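Local atomic coordinates of penicillin-binding protein (Bacillus halodurans, PDB entry 3TG9), a protein that probably binds penicillin and related beta-lactams through an active-site serine, as serine beta-lactamases and DD-peptidases do. Residues Tyr106-Ile111 and Arg149-Asn154; Ile63-Leu68 and Gly161-Ser166; Tyr191-Thr196 and Pro221-Ser226; Gly72-Asp77 and Val91-Leu96. One frame throughout, in Å; residues are numbered along the deposited sequence.

Contact 1: Tyr106-Ile111 and Arg149-Asn154; sequences YFDEEI and RFHYNN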
loop_
_atom_site.group_PDB
_atom_site.type_symbol
_atom_site.label_atom_id
_atom_site.label_comp_id
_atom_site.label_asym_id
_atom_site.label_seq_id
_atom_site.Cartn_x
_atom_site.Cartn_y
_atom_site.Cartn_z
ATOM N N TYR B 106 -17.054 -14.812 -5.823
ATOM C CA TYR B 106 -16.818 -13.392 -6.066
ATOM C C TYR B 106 -15.732 -13.217 -7.127
ATOM O O TYR B 106 -15.523 -12.123 -7.646
ATOM C CB TYR B 106 -16.464 -12.653 -4.772
ATOM C CG TYR B 106 -15.102 -12.985 -4.192
ATOM C CD1 TYR B 106 -14.010 -12.150 -4.407
ATOM C CD2 TYR B 106 -14.914 -14.120 -3.418
ATOM C CE1 TYR B 106 -12.762 -12.438 -3.873
ATOM C CE2 TYR B 106 -13.667 -14.419 -2.879
ATOM C CZ TYR B 106 -12.598 -13.576 -3.113
ATOM O OH TYR B 106 -11.364 -13.875 -2.581
ATOM N N PHE B 107 -15.062 -14.319 -7.455
ATOM C CA PHE B 107 -13.979 -14.321 -8.436
ATOM C C PHE B 107 -13.897 -15.692 -9.100
ATOM O O PHE B 107 -13.165 -16.583 -8.647
ATOM C CB PHE B 107 -12.637 -13.953 -7.771
ATOM C CG PHE B 107 -11.505 -13.752 -8.749
ATOM C CD1 PHE B 107 -11.568 -12.754 -9.707
ATOM C CD2 PHE B 107 -10.371 -14.551 -8.702
ATOM C CE1 PHE B 107 -10.530 -12.568 -10.611
ATOM C CE2 PHE B 107 -9.330 -14.368 -9.604
ATOM C CZ PHE B 107 -9.414 -13.374 -10.556
ATOM N N ASP B 108 -14.670 -15.865 -10.166
ATOM C CA ASP B 108 -14.706 -17.124 -10.904
ATOM C C ASP B 108 -13.530 -17.182 -11.867
ATOM O O ASP B 108 -13.550 -16.555 -12.927
ATOM C CB ASP B 108 -16.020 -17.240 -11.670
ATOM C CG ASP B 108 -16.210 -18.596 -12.302
ATOM O OD1 ASP B 108 -17.377 -18.974 -12.513
ATOM O OD2 ASP B 108 -15.207 -19.284 -12.586
ATOM N N GLU B 109 -12.513 -17.947 -11.488
ATOM C CA GLU B 109 -11.250 -17.986 -12.217
ATOM C C GLU B 109 -11.365 -18.665 -13.577
ATOM O O GLU B 109 -10.440 -18.615 -14.389
ATOM C CB GLU B 109 -10.169 -18.658 -11.358
ATOM C CG GLU B 109 -9.983 -17.980 -9.995
ATOM C CD GLU B 109 -8.736 -18.447 -9.250
ATOM O OE1 GLU B 109 -8.755 -18.457 -7.997
ATOM O OE2 GLU B 109 -7.741 -18.806 -9.919
ATOM N N GLU B 110 -12.509 -19.296 -13.820
ATOM C CA GLU B 110 -12.780 -19.949 -15.094
ATOM C C GLU B 110 -13.178 -18.937 -16.173
ATOM O O GLU B 110 -13.081 -19.220 -17.368
ATOM C CB GLU B 110 -13.877 -21.007 -14.916
ATOM C CG GLU B 110 -14.562 -21.443 -16.208
ATOM C CD GLU B 110 -15.607 -22.527 -15.977
ATOM O OE1 GLU B 110 -15.390 -23.378 -15.084
ATOM O OE2 GLU B 110 -16.638 -22.520 -16.689
ATOM N N ILE B 111 -13.606 -17.751 -15.743
ATOM C CA ILE B 111 -14.095 -16.727 -16.668
ATOM C C ILE B 111 -13.402 -15.382 -16.484
ATOM O O ILE B 111 -13.367 -14.568 -17.405
ATOM C CB ILE B 111 -15.621 -16.524 -16.533
ATOM C CG1 ILE B 111 -15.978 -16.099 -15.107
ATOM C CG2 ILE B 111 -16.363 -17.799 -16.908
ATOM C CD1 ILE B 111 -17.460 -15.876 -14.883
ATOM N N ARG B 149 -21.086 -30.840 -9.996
ATOM C CA ARG B 149 -19.822 -30.897 -10.726
ATOM C C ARG B 149 -18.675 -30.187 -10.017
ATOM O O ARG B 149 -18.883 -29.490 -9.029
ATOM C CB ARG B 149 -19.994 -30.326 -12.130
ATOM C CG ARG B 149 -20.145 -28.820 -12.175
ATOM C CD ARG B 149 -20.487 -28.359 -13.582
ATOM N NE ARG B 149 -19.791 -27.127 -13.943
ATOM C CZ ARG B 149 -20.247 -25.903 -13.689
ATOM N NH1 ARG B 149 -21.406 -25.743 -13.064
ATOM N NH2 ARG B 149 -19.546 -24.836 -14.058
ATOM N N PHE B 150 -17.463 -30.376 -10.532
ATOM C CA PHE B 150 -16.291 -29.689 -9.999
ATOM C C PHE B 150 -16.132 -28.295 -10.606
ATOM O O PHE B 150 -16.098 -28.135 -11.825
ATOM C CB PHE B 150 -15.011 -30.508 -10.214
ATOM C CG PHE B 150 -13.768 -29.839 -9.673
ATOM C CD1 PHE B 150 -13.329 -30.101 -8.386
ATOM C CD2 PHE B 150 -13.055 -28.926 -10.450
ATOM C CE1 PHE B 150 -12.193 -29.474 -7.878
ATOM C CE2 PHE B 150 -11.922 -28.303 -9.957
ATOM C CZ PHE B 150 -11.489 -28.577 -8.667
ATOM N N HIS B 151 -16.025 -27.290 -9.747
ATOM C CA HIS B 151 -15.800 -25.929 -10.205
ATOM C C HIS B 151 -15.010 -25.123 -9.179
ATOM O O HIS B 151 -15.535 -24.764 -8.119
ATOM C CB HIS B 151 -17.131 -25.240 -10.494
ATOM C CG HIS B 151 -16.993 -23.980 -11.288
ATOM N ND1 HIS B 151 -16.755 -22.756 -10.707
ATOM C CD2 HIS B 151 -17.052 -23.758 -12.624
ATOM C CE1 HIS B 151 -16.677 -21.831 -11.646
ATOM N NE2 HIS B 151 -16.855 -22.414 -12.820
ATOM N N TYR B 152 -13.748 -24.839 -9.493
ATOM C CA TYR B 152 -12.882 -24.117 -8.557
ATOM C C TYR B 152 -13.527 -22.817 -8.080
ATOM O O TYR B 152 -13.896 -21.964 -8.882
ATOM C CB TYR B 152 -11.507 -23.837 -9.170
ATOM C CG TYR B 152 -10.476 -23.424 -8.143
ATOM C CD1 TYR B 152 -9.780 -24.378 -7.415
ATOM C CD2 TYR B 152 -10.209 -22.077 -7.890
ATOM C CE1 TYR B 152 -8.831 -24.008 -6.464
ATOM C CE2 TYR B 152 -9.264 -21.694 -6.941
ATOM C CZ TYR B 152 -8.577 -22.669 -6.232
ATOM O OH TYR B 152 -7.634 -22.313 -5.287
ATOM N N ASN B 153 -13.647 -22.681 -6.766
ATOM C CA ASN B 153 -14.446 -21.627 -6.169
ATOM C C ASN B 153 -13.772 -21.014 -4.937
ATOM O O ASN B 153 -13.524 -21.702 -3.943
ATOM C CB ASN B 153 -15.815 -22.199 -5.793
ATOM C CG ASN B 153 -16.805 -21.134 -5.386
ATOM O OD1 ASN B 153 -16.568 -20.380 -4.453
ATOM N ND2 ASN B 153 -17.936 -21.082 -6.082
ATOM N N ASN B 154 -13.500 -19.714 -4.999
ATOM C CA ASN B 154 -12.824 -19.018 -3.914
ATOM C C ASN B 154 -13.751 -18.676 -2.751
ATOM O O ASN B 154 -13.399 -18.868 -1.578
ATOM C CB ASN B 154 -12.146 -17.767 -4.455
ATOM C CG ASN B 154 -10.995 -18.095 -5.374
ATOM O OD1 ASN B 154 -9.997 -18.671 -4.947
ATOM N ND2 ASN B 154 -11.126 -17.736 -6.642
#
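One side-chain amide does double duty here: ND2 of Asn154 donates to the backbone O of Phe107 at 3.1 Å and to OE1 of Glu109 at 2.8 Å, with both acceptors close to the amide plane. The Glu109 oxygen offers its anti lone pair, and its carboxylate lies only 12° from coplanar with the amide. These two bonds fix the amide's flip, turning OD1 toward Lys58, to which it is hydrogen-bonded. The same OE1 of Glu109 also reaches the ring edge of Tyr152, 3.4 Å from CE2.

Further along, the buried ring of His151 sits among acidic groups without a hydrogen bond to them. The Asp108 carboxylate lies at the ring edge, its plane nearly perpendicular (88°) to the ring, OD1 and OD2 each 3.1 Å from CE1, while OE1 of Glu110 comes obliquely to 2.9 Å from NE2 at a poor angle. Asp108 is itself held by an Asx turn, OD2 accepting from N of Glu110. Tyr152 OH bonds both Ser55 and Lys58. Tyr152 and Asn154 thus form a Tyr-Xaa-Asn set that, with the Ser-Xaa-Xaa-Lys signature of Ser55 and Lys58, probably marks the active site of a penicillin-recognising serine enzyme.

Contact 2: Ile63-Leu68 and Gly161-Ser166; sequences IAICQL and GLVVES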
loop_
_atom_site.group_PDB
_atom_site.type_symbol
_atom_site.label_atom_id
_atom_site.label_comp_id
_atom_site.label_asym_id
_atom_site.label_seq_id
_atom_site.Cartn_x
_atom_site.Cartn_y
_atom_site.Cartn_z
ATOM N N ILE B 63 -6.967 -28.167 6.340
ATOM C CA ILE B 63 -6.377 -28.785 7.521
ATOM C C ILE B 63 -7.154 -28.359 8.769
ATOM O O ILE B 63 -7.493 -29.181 9.621
ATOM C CB ILE B 63 -4.898 -28.383 7.678
ATOM C CG1 ILE B 63 -4.071 -28.891 6.498
ATOM C CG2 ILE B 63 -4.322 -28.905 9.000
ATOM C CD1 ILE B 63 -2.583 -28.570 6.614
ATOM N N ALA B 64 -7.437 -27.066 8.872
ATOM C CA ALA B 64 -8.149 -26.532 10.029
ATOM C C ALA B 64 -9.538 -27.149 10.146
ATOM O O ALA B 64 -9.970 -27.527 11.234
ATOM C CB ALA B 64 -8.249 -25.013 9.937
ATOM N N ILE B 65 -10.234 -27.246 9.017
ATOM C CA ILE B 65 -11.590 -27.788 8.992
ATOM C C ILE B 65 -11.593 -29.258 9.391
ATOM O O ILE B 65 -12.501 -29.727 10.085
ATOM C CB ILE B 65 -12.230 -27.645 7.607
ATOM C CG1 ILE B 65 -12.724 -26.213 7.394
ATOM C CG2 ILE B 65 -13.386 -28.629 7.456
ATOM C CD1 ILE B 65 -13.903 -25.842 8.272
ATOM N N CYS B 66 -10.568 -29.981 8.957
ATOM C CA CYS B 66 -10.430 -31.389 9.319
ATOM C C CYS B 66 -10.157 -31.542 10.812
ATOM O O CYS B 66 -10.653 -32.475 11.435
ATOM C CB CYS B 66 -9.328 -32.051 8.494
ATOM S SG CYS B 66 -9.760 -32.203 6.759
ATOM N N GLN B 67 -9.386 -30.621 11.389
ATOM C CA GLN B 67 -9.084 -30.685 12.820
ATOM C C GLN B 67 -10.341 -30.543 13.662
ATOM O O GLN B 67 -10.464 -31.166 14.719
ATOM C CB GLN B 67 -8.093 -29.604 13.233
ATOM C CG GLN B 67 -6.703 -29.770 12.685
ATOM C CD GLN B 67 -5.808 -28.628 13.103
ATOM O OE1 GLN B 67 -6.286 -27.517 13.333
ATOM N NE2 GLN B 67 -4.508 -28.891 13.209
ATOM N N LEU B 68 -11.266 -29.712 13.199
ATOM C CA LEU B 68 -12.536 -29.540 13.887
ATOM C C LEU B 68 -13.358 -30.819 13.782
ATOM O O LEU B 68 -14.044 -31.212 14.727
ATOM C CB LEU B 68 -13.313 -28.362 13.303
ATOM C CG LEU B 68 -12.628 -26.996 13.416
ATOM C CD1 LEU B 68 -13.497 -25.930 12.797
ATOM C CD2 LEU B 68 -12.316 -26.669 14.867
ATOM N N GLY B 161 -13.851 -20.691 5.944
ATOM C CA GLY B 161 -13.199 -19.865 6.947
ATOM C C GLY B 161 -14.179 -19.365 7.990
ATOM O O GLY B 161 -13.890 -19.348 9.188
ATOM N N LEU B 162 -15.354 -18.953 7.523
ATOM C CA LEU B 162 -16.419 -18.509 8.410
ATOM C C LEU B 162 -16.910 -19.645 9.310
ATOM O O LEU B 162 -17.320 -19.416 10.445
ATOM C CB LEU B 162 -17.565 -17.907 7.597
ATOM C CG LEU B 162 -17.167 -16.552 7.007
ATOM C CD1 LEU B 162 -18.219 -16.001 6.058
ATOM C CD2 LEU B 162 -16.885 -15.568 8.133
ATOM N N VAL B 163 -16.860 -20.873 8.809
ATOM C CA VAL B 163 -17.224 -22.018 9.630
ATOM C C VAL B 163 -16.183 -22.235 10.719
ATOM O O VAL B 163 -16.525 -22.454 11.878
ATOM C CB VAL B 163 -17.402 -23.296 8.789
ATOM C CG1 VAL B 163 -17.534 -24.510 9.694
ATOM C CG2 VAL B 163 -18.621 -23.156 7.877
ATOM N N VAL B 164 -14.909 -22.151 10.351
ATOM C CA VAL B 164 -13.840 -22.312 11.325
ATOM C C VAL B 164 -13.987 -21.308 12.458
ATOM O O VAL B 164 -13.781 -21.642 13.624
ATOM C CB VAL B 164 -12.449 -22.158 10.683
ATOM C CG1 VAL B 164 -11.374 -22.008 11.761
ATOM C CG2 VAL B 164 -12.142 -23.351 9.786
ATOM N N GLU B 165 -14.351 -20.076 12.108
ATOM C CA GLU B 165 -14.510 -19.013 13.090
ATOM C C GLU B 165 -15.716 -19.281 13.973
ATOM O O GLU B 165 -15.653 -19.154 15.200
ATOM C CB GLU B 165 -14.671 -17.655 12.393
ATOM C CG GLU B 165 -13.405 -17.149 11.727
ATOM C CD GLU B 165 -13.549 -15.747 11.150
ATOM O OE1 GLU B 165 -14.689 -15.294 10.916
ATOM O OE2 GLU B 165 -12.505 -15.102 10.922
ATOM N N SER B 166 -16.813 -19.654 13.327
ATOM C CA SER B 166 -18.082 -19.875 14.009
ATOM C C SER B 166 -18.005 -21.054 14.972
ATOM O O SER B 166 -18.620 -21.038 16.042
ATOM C CB SER B 166 -19.195 -20.097 12.983
ATOM O OG SER B 166 -20.471 -20.069 13.593
#
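Val164 of helix 155-168 pushes its CG2 methyl among Ala64, Ile65 and Leu68 of helix 58-70, the helix that starts at the lysine of the probable Ser-Xaa-Xaa-Lys signature; this is a helix-helix packing in the helical part of a beta-lactamase-like fold. The two short segments run in roughly the same direction, their axes 9.9 Å apart at a crossing angle of 40°, and the interface between them is wholly apolar and buried.

The rotamers decide which methyls meet. In Val164, CG2 lies opposite the carbonyl carbon and beside the backbone N, and it is this branch that faces Ile65, Ala64 and Leu68. Ile65 answers with a bent chain: its second torsion of -69° swings CD1 round so that it lies against Val164 and also reaches CG1 of Val163 at 4.1 Å, the two side chains meeting there at about a right angle. Leu68 has an extended second torsion (180°), which carries CD1 over the backbone of the partner helix, 3.9 Å from CA of Val164. The CB of Ala64 packs 4.2 Å from CG2 of Val164. Tyr175 of helix 172-182 touches Ala64, Leu68 and Val164, while Leu97 of helix 93-98 touches Ile65. Packing is tightest where CD1 of Ile65 presses on CG2 of Val164, at 3.4 Å.

Contact 3: Tyr191-Thr196 and Pro221-Ser226; sequences YFAFDT and PVIGGS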
loop_
_atom_site.group_PDB
_atom_site.type_symbol
_atom_site.label_atom_id
_atom_site.label_comp_id
_atom_site.label_asym_id
_atom_site.label_seq_id
_atom_site.Cartn_x
_atom_site.Cartn_y
_atom_site.Cartn_z
ATOM N N TYR B 191 -0.574 -14.389 8.638
ATOM C CA TYR B 191 -1.463 -13.642 7.774
ATOM C C TYR B 191 -1.153 -12.171 7.981
ATOM O O TYR B 191 -1.802 -11.489 8.774
ATOM C CB TYR B 191 -2.917 -13.987 8.093
ATOM C CG TYR B 191 -3.242 -15.423 7.749
ATOM C CD1 TYR B 191 -3.946 -15.729 6.597
ATOM C CD2 TYR B 191 -2.817 -16.473 8.558
ATOM C CE1 TYR B 191 -4.238 -17.032 6.261
ATOM C CE2 TYR B 191 -3.110 -17.795 8.223
ATOM C CZ TYR B 191 -3.822 -18.060 7.070
ATOM O OH TYR B 191 -4.118 -19.352 6.699
ATOM N N PHE B 192 -0.111 -11.708 7.296
ATOM C CA PHE B 192 0.357 -10.339 7.442
ATOM C C PHE B 192 -0.511 -9.410 6.609
ATOM O O PHE B 192 -1.022 -9.804 5.554
ATOM C CB PHE B 192 1.818 -10.197 6.995
ATOM C CG PHE B 192 2.757 -11.165 7.651
ATOM C CD1 PHE B 192 2.557 -11.563 8.960
ATOM C CD2 PHE B 192 3.852 -11.662 6.959
ATOM C CE1 PHE B 192 3.423 -12.452 9.567
ATOM C CE2 PHE B 192 4.722 -12.556 7.556
ATOM C CZ PHE B 192 4.510 -12.951 8.860
ATOM N N ALA B 193 -0.667 -8.180 7.089
ATOM C CA ALA B 193 -1.413 -7.153 6.375
ATOM C C ALA B 193 -0.419 -6.189 5.759
ATOM O O ALA B 193 0.645 -5.959 6.321
ATOM C CB ALA B 193 -2.350 -6.418 7.320
ATOM N N PHE B 194 -0.769 -5.631 4.602
ATOM C CA PHE B 194 0.146 -4.787 3.848
ATOM C C PHE B 194 0.595 -3.566 4.647
ATOM O O PHE B 194 1.713 -3.079 4.469
ATOM C CB PHE B 194 -0.510 -4.311 2.544
ATOM C CG PHE B 194 -0.606 -5.366 1.473
ATOM C CD1 PHE B 194 0.525 -6.065 1.058
ATOM C CD2 PHE B 194 -1.824 -5.640 0.860
ATOM C CE1 PHE B 194 0.436 -7.028 0.069
ATOM C CE2 PHE B 194 -1.918 -6.594 -0.133
ATOM C CZ PHE B 194 -0.789 -7.294 -0.531
ATOM N N ASP B 195 -0.280 -3.056 5.512
ATOM C CA ASP B 195 -0.001 -1.790 6.195
ATOM C C ASP B 195 0.728 -2.044 7.508
ATOM O O ASP B 195 1.070 -1.111 8.234
ATOM C CB ASP B 195 -1.276 -0.957 6.400
ATOM C CG ASP B 195 -2.364 -1.721 7.133
ATOM O OD1 ASP B 195 -2.395 -2.967 7.043
ATOM O OD2 ASP B 195 -3.192 -1.081 7.803
ATOM N N THR B 196 0.986 -3.318 7.790
ATOM C CA THR B 196 1.760 -3.695 8.963
ATOM C C THR B 196 2.738 -4.815 8.620
ATOM O O THR B 196 3.002 -5.688 9.439
ATOM C CB THR B 196 0.856 -4.126 10.146
ATOM O OG1 THR B 196 0.038 -5.232 9.752
ATOM C CG2 THR B 196 -0.059 -2.978 10.582
ATOM N N PRO B 221 -6.762 -8.372 -1.355
ATOM C CA PRO B 221 -7.310 -8.020 -0.040
ATOM C C PRO B 221 -6.155 -7.656 0.893
ATOM O O PRO B 221 -5.067 -8.242 0.802
ATOM C CB PRO B 221 -7.991 -9.314 0.410
ATOM C CG PRO B 221 -8.359 -10.007 -0.879
ATOM C CD PRO B 221 -7.250 -9.681 -1.835
ATOM N N VAL B 222 -6.383 -6.696 1.776
ATOM C CA VAL B 222 -5.295 -6.106 2.542
ATOM C C VAL B 222 -4.590 -7.164 3.382
ATOM O O VAL B 222 -3.413 -7.030 3.696
ATOM C CB VAL B 222 -5.795 -4.943 3.424
ATOM C CG1 VAL B 222 -6.908 -5.417 4.338
ATOM C CG2 VAL B 222 -4.644 -4.319 4.225
ATOM N N ILE B 223 -5.311 -8.224 3.729
ATOM C CA ILE B 223 -4.740 -9.298 4.525
ATOM C C ILE B 223 -5.230 -10.614 3.951
ATOM O O ILE B 223 -6.306 -10.673 3.364
ATOM C CB ILE B 223 -5.116 -9.179 6.026
ATOM C CG1 ILE B 223 -4.379 -10.230 6.864
ATOM C CG2 ILE B 223 -6.614 -9.312 6.221
ATOM C CD1 ILE B 223 -4.615 -10.079 8.362
ATOM N N GLY B 224 -4.422 -11.660 4.093
ATOM C CA GLY B 224 -4.769 -12.966 3.566
ATOM C C GLY B 224 -5.904 -13.581 4.359
ATOM O O GLY B 224 -6.220 -13.118 5.461
ATOM N N GLY B 225 -6.513 -14.623 3.802
ATOM C CA GLY B 225 -7.659 -15.252 4.422
ATOM C C GLY B 225 -7.769 -16.727 4.085
ATOM O O GLY B 225 -6.798 -17.358 3.664
ATOM N N SER B 226 -8.966 -17.273 4.265
ATOM C CA SER B 226 -9.192 -18.702 4.122
ATOM C C SER B 226 -9.122 -19.179 2.670
ATOM O O SER B 226 -9.027 -20.378 2.416
ATOM C CB SER B 226 -10.530 -19.089 4.755
ATOM O OG SER B 226 -11.587 -18.293 4.239
HETATM O O HOH W 1 -5.693 -19.818 4.651
HETATM O O HOH W 2 -1.752 -12.494 4.734
HETATM O O HOH W 3 -0.871 -8.951 2.693
#
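Tyr191 and Phe194 lean on the loop 221-226 near the two ends of this contact, which pairs two loops of the beta-lactamase-like fold at the subunit interface. The Tyr191 ring lies along the glycine run and presents its edge: CE1 is 3.7 Å from O of Gly225, which lies near the ring plane. Absence of a side chain at Gly224 lets the ring come this close to the backbone. Its hydroxyl donates to a water, also in the ring plane, that passes a hydrogen on to the same Gly225 O.

Phe194 meets the other loop differently. Its ring slants past the carbonyls of Pro221 and Val222, CE2 being 3.7 Å from Pro221 O. A second water sits over the centre of one face of the Phe194 ring; that water donates to Phe192 O and, weakly, to Val222 O. Between the two aromatics, Ile223 turns CG1 opposite its backbone N (chi1 -174°), and the extended chain lays CD1 against Tyr191 O at 3.2 Å. Beside it Ala193 CB packs on Ile223 CB.

Asp195 touches CG2 of Val222 but spends its charge on Arg128, and Tyr218 of the second subunit packs on Phe194, Asp195 and Val222. The one direct hydrogen bond between the loops runs from Phe194 N to Val222 O, 3.1 Å long and in the carbonyl plane.

Contact 4: Gly72-Asp77 and Val91-Leu96; sequences GKLSFD and VTIHHL
Phe76 O accepts from His94 N at 3.1 Å, the donor tilted 19° from the carbonyl plane, and so ties the loop that leaves helix 58-70 to the first turn of helix 93-98. That turn opens with a capping box: Thr92 is the N-cap, its OG1 accepting from His95 N, while ND1 of His95 accepts in return from Thr92 N at 3.1 Å. The loop itself begins at Gly72, whose positive phi closes the preceding helix in a Schellman motif.

Ile93 carries the apolar side. Its CG1 lies beside the backbone N, which points it at CD1 of Leu74, 4.0 Å away, the two chains meeting at a slant, and also at Ser75 O. CG2, on the other branch, comes to the edge of the Phe76 ring, 4.3 Å from CD1. Behind them Leu160 and Val163 of helix 155-168 pack on Ile93.

His94 starts out toward Phe76, with CB 3.1 Å from Phe76 O, but its ring turns off to bond Tyr273 through ND1. At the solvent side Thr92 CG2 rests 3.9 Å from Asp77 O, and a water donates to OD1 of Asp77 at 3.0 Å.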
loop_
_atom_site.group_PDB
_atom_site.type_symbol
_atom_site.label_atom_id
_atom_site.label_comp_id
_atom_site.label_asym_id
_atom_site.label_seq_id
_atom_site.Cartn_x
_atom_site.Cartn_y
_atom_site.Cartn_z
ATOM N N GLY B 72 -14.282 -33.663 16.801
ATOM C CA GLY B 72 -15.676 -33.959 17.058
ATOM C C GLY B 72 -16.534 -32.727 17.268
ATOM O O GLY B 72 -17.599 -32.805 17.882
ATOM N N LYS B 73 -16.082 -31.588 16.754
ATOM C CA LYS B 73 -16.869 -30.361 16.826
ATOM C C LYS B 73 -17.623 -30.127 15.527
ATOM O O LYS B 73 -18.390 -29.173 15.410
ATOM C CB LYS B 73 -15.969 -29.162 17.116
ATOM C CG LYS B 73 -15.214 -29.247 18.430
ATOM C CD LYS B 73 -16.103 -28.890 19.613
ATOM C CE LYS B 73 -16.544 -27.428 19.549
ATOM N NZ LYS B 73 -17.221 -26.992 20.798
ATOM N N LEU B 74 -17.409 -31.008 14.554
ATOM C CA LEU B 74 -17.918 -30.799 13.203
ATOM C C LEU B 74 -17.737 -32.068 12.373
ATOM O O LEU B 74 -16.882 -32.891 12.687
ATOM C CB LEU B 74 -17.153 -29.647 12.556
ATOM C CG LEU B 74 -17.321 -29.310 11.079
ATOM C CD1 LEU B 74 -18.618 -28.538 10.824
ATOM C CD2 LEU B 74 -16.119 -28.498 10.626
ATOM N N SER B 75 -18.537 -32.218 11.319
ATOM C CA SER B 75 -18.421 -33.362 10.412
ATOM C C SER B 75 -18.499 -32.931 8.942
ATOM O O SER B 75 -19.006 -31.858 8.634
ATOM C CB SER B 75 -19.509 -34.399 10.712
ATOM O OG SER B 75 -20.704 -34.104 10.010
ATOM N N PHE B 76 -18.001 -33.771 8.036
ATOM C CA PHE B 76 -17.950 -33.418 6.619
ATOM C C PHE B 76 -19.328 -33.424 5.962
ATOM O O PHE B 76 -19.486 -32.961 4.828
ATOM C CB PHE B 76 -16.998 -34.343 5.856
ATOM C CG PHE B 76 -15.578 -34.304 6.357
ATOM C CD1 PHE B 76 -14.863 -33.121 6.371
ATOM C CD2 PHE B 76 -14.953 -35.459 6.796
ATOM C CE1 PHE B 76 -13.554 -33.090 6.826
ATOM C CE2 PHE B 76 -13.647 -35.436 7.252
ATOM C CZ PHE B 76 -12.947 -34.249 7.264
ATOM N N ASP B 77 -20.320 -33.948 6.678
ATOM C CA ASP B 77 -21.696 -34.007 6.179
ATOM C C ASP B 77 -22.529 -32.852 6.712
ATOM O O ASP B 77 -23.645 -32.602 6.245
ATOM C CB ASP B 77 -22.351 -35.327 6.582
ATOM C CG ASP B 77 -21.840 -36.491 5.773
ATOM O OD1 ASP B 77 -21.530 -36.282 4.577
ATOM O OD2 ASP B 77 -21.748 -37.609 6.329
ATOM N N VAL B 91 -25.906 -27.091 0.783
ATOM C CA VAL B 91 -24.451 -27.080 0.766
ATOM C C VAL B 91 -23.874 -27.643 2.068
ATOM O O VAL B 91 -24.357 -27.352 3.164
ATOM C CB VAL B 91 -23.880 -25.684 0.448
ATOM C CG1 VAL B 91 -22.381 -25.655 0.701
ATOM C CG2 VAL B 91 -24.188 -25.318 -0.997
ATOM N N THR B 92 -22.855 -28.479 1.922
ATOM C CA THR B 92 -22.248 -29.169 3.039
ATOM C C THR B 92 -20.765 -28.829 3.058
ATOM O O THR B 92 -20.210 -28.380 2.048
ATOM C CB THR B 92 -22.392 -30.692 2.871
ATOM O OG1 THR B 92 -21.664 -31.110 1.711
ATOM C CG2 THR B 92 -23.858 -31.088 2.708
ATOM N N ILE B 93 -20.133 -29.042 4.208
ATOM C CA ILE B 93 -18.709 -28.813 4.371
ATOM C C ILE B 93 -17.934 -29.486 3.249
ATOM O O ILE B 93 -17.091 -28.869 2.598
ATOM C CB ILE B 93 -18.225 -29.380 5.719
ATOM C CG1 ILE B 93 -18.948 -28.692 6.884
ATOM C CG2 ILE B 93 -16.716 -29.272 5.844
ATOM C CD1 ILE B 93 -18.861 -27.174 6.858
ATOM N N HIS B 94 -18.234 -30.762 3.028
ATOM C CA HIS B 94 -17.543 -31.565 2.029
ATOM C C HIS B 94 -17.672 -30.984 0.612
ATOM O O HIS B 94 -16.742 -31.080 -0.190
ATOM C CB HIS B 94 -18.036 -33.017 2.088
ATOM C CG HIS B 94 -17.672 -33.828 0.885
ATOM N ND1 HIS B 94 -16.558 -34.642 0.845
ATOM C CD2 HIS B 94 -18.266 -33.945 -0.324
ATOM C CE1 HIS B 94 -16.488 -35.226 -0.340
ATOM N NE2 HIS B 94 -17.508 -34.813 -1.069
ATOM N N HIS B 95 -18.812 -30.377 0.302
ATOM C CA HIS B 95 -18.974 -29.724 -0.996
ATOM C C HIS B 95 -17.980 -28.579 -1.154
ATOM O O HIS B 95 -17.355 -28.416 -2.202
ATOM C CB HIS B 95 -20.395 -29.187 -1.168
ATOM C CG HIS B 95 -21.434 -30.258 -1.300
ATOM N ND1 HIS B 95 -22.684 -30.157 -0.724
ATOM C CD2 HIS B 95 -21.408 -31.453 -1.934
ATOM C CE1 HIS B 95 -23.382 -31.243 -1.003
ATOM N NE2 HIS B 95 -22.632 -32.047 -1.733
ATOM N N LEU B 96 -17.847 -27.785 -0.101
ATOM C CA LEU B 96 -16.943 -26.643 -0.103
ATOM C C LEU B 96 -15.486 -27.087 -0.239
ATOM O O LEU B 96 -14.728 -26.506 -1.017
ATOM C CB LEU B 96 -17.145 -25.820 1.170
ATOM C CG LEU B 96 -18.578 -25.303 1.349
ATOM C CD1 LEU B 96 -18.873 -24.912 2.786
ATOM C CD2 LEU B 96 -18.853 -24.145 0.408
HETATM O O HOH W 4 -21.406 -34.532 2.126
#

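Contacts 2 and 4 form one packed unit, their centres about 10 Å apart: Leu68 O and Lys73 N probably share a hydrogen bond at 2.9 Å, and Ile65 CG2 meets Ile93 CG2 at 3.8 Å. Contact 3 joins this unit where Gly161 CA lies 3.5 Å from Ser226 OG. Contact 1 touches none of the others directly, its nearest atoms standing about 5 Å from contact 3, yet its chain runs on from Asn154 into the helix that carries 161-166. The probable active site draws on this neighbourhood: Lys58, the lysine beside contact 1, stands at the start of the helix holding 63-68, while Tyr106 bonds Asp227, next after Ser226.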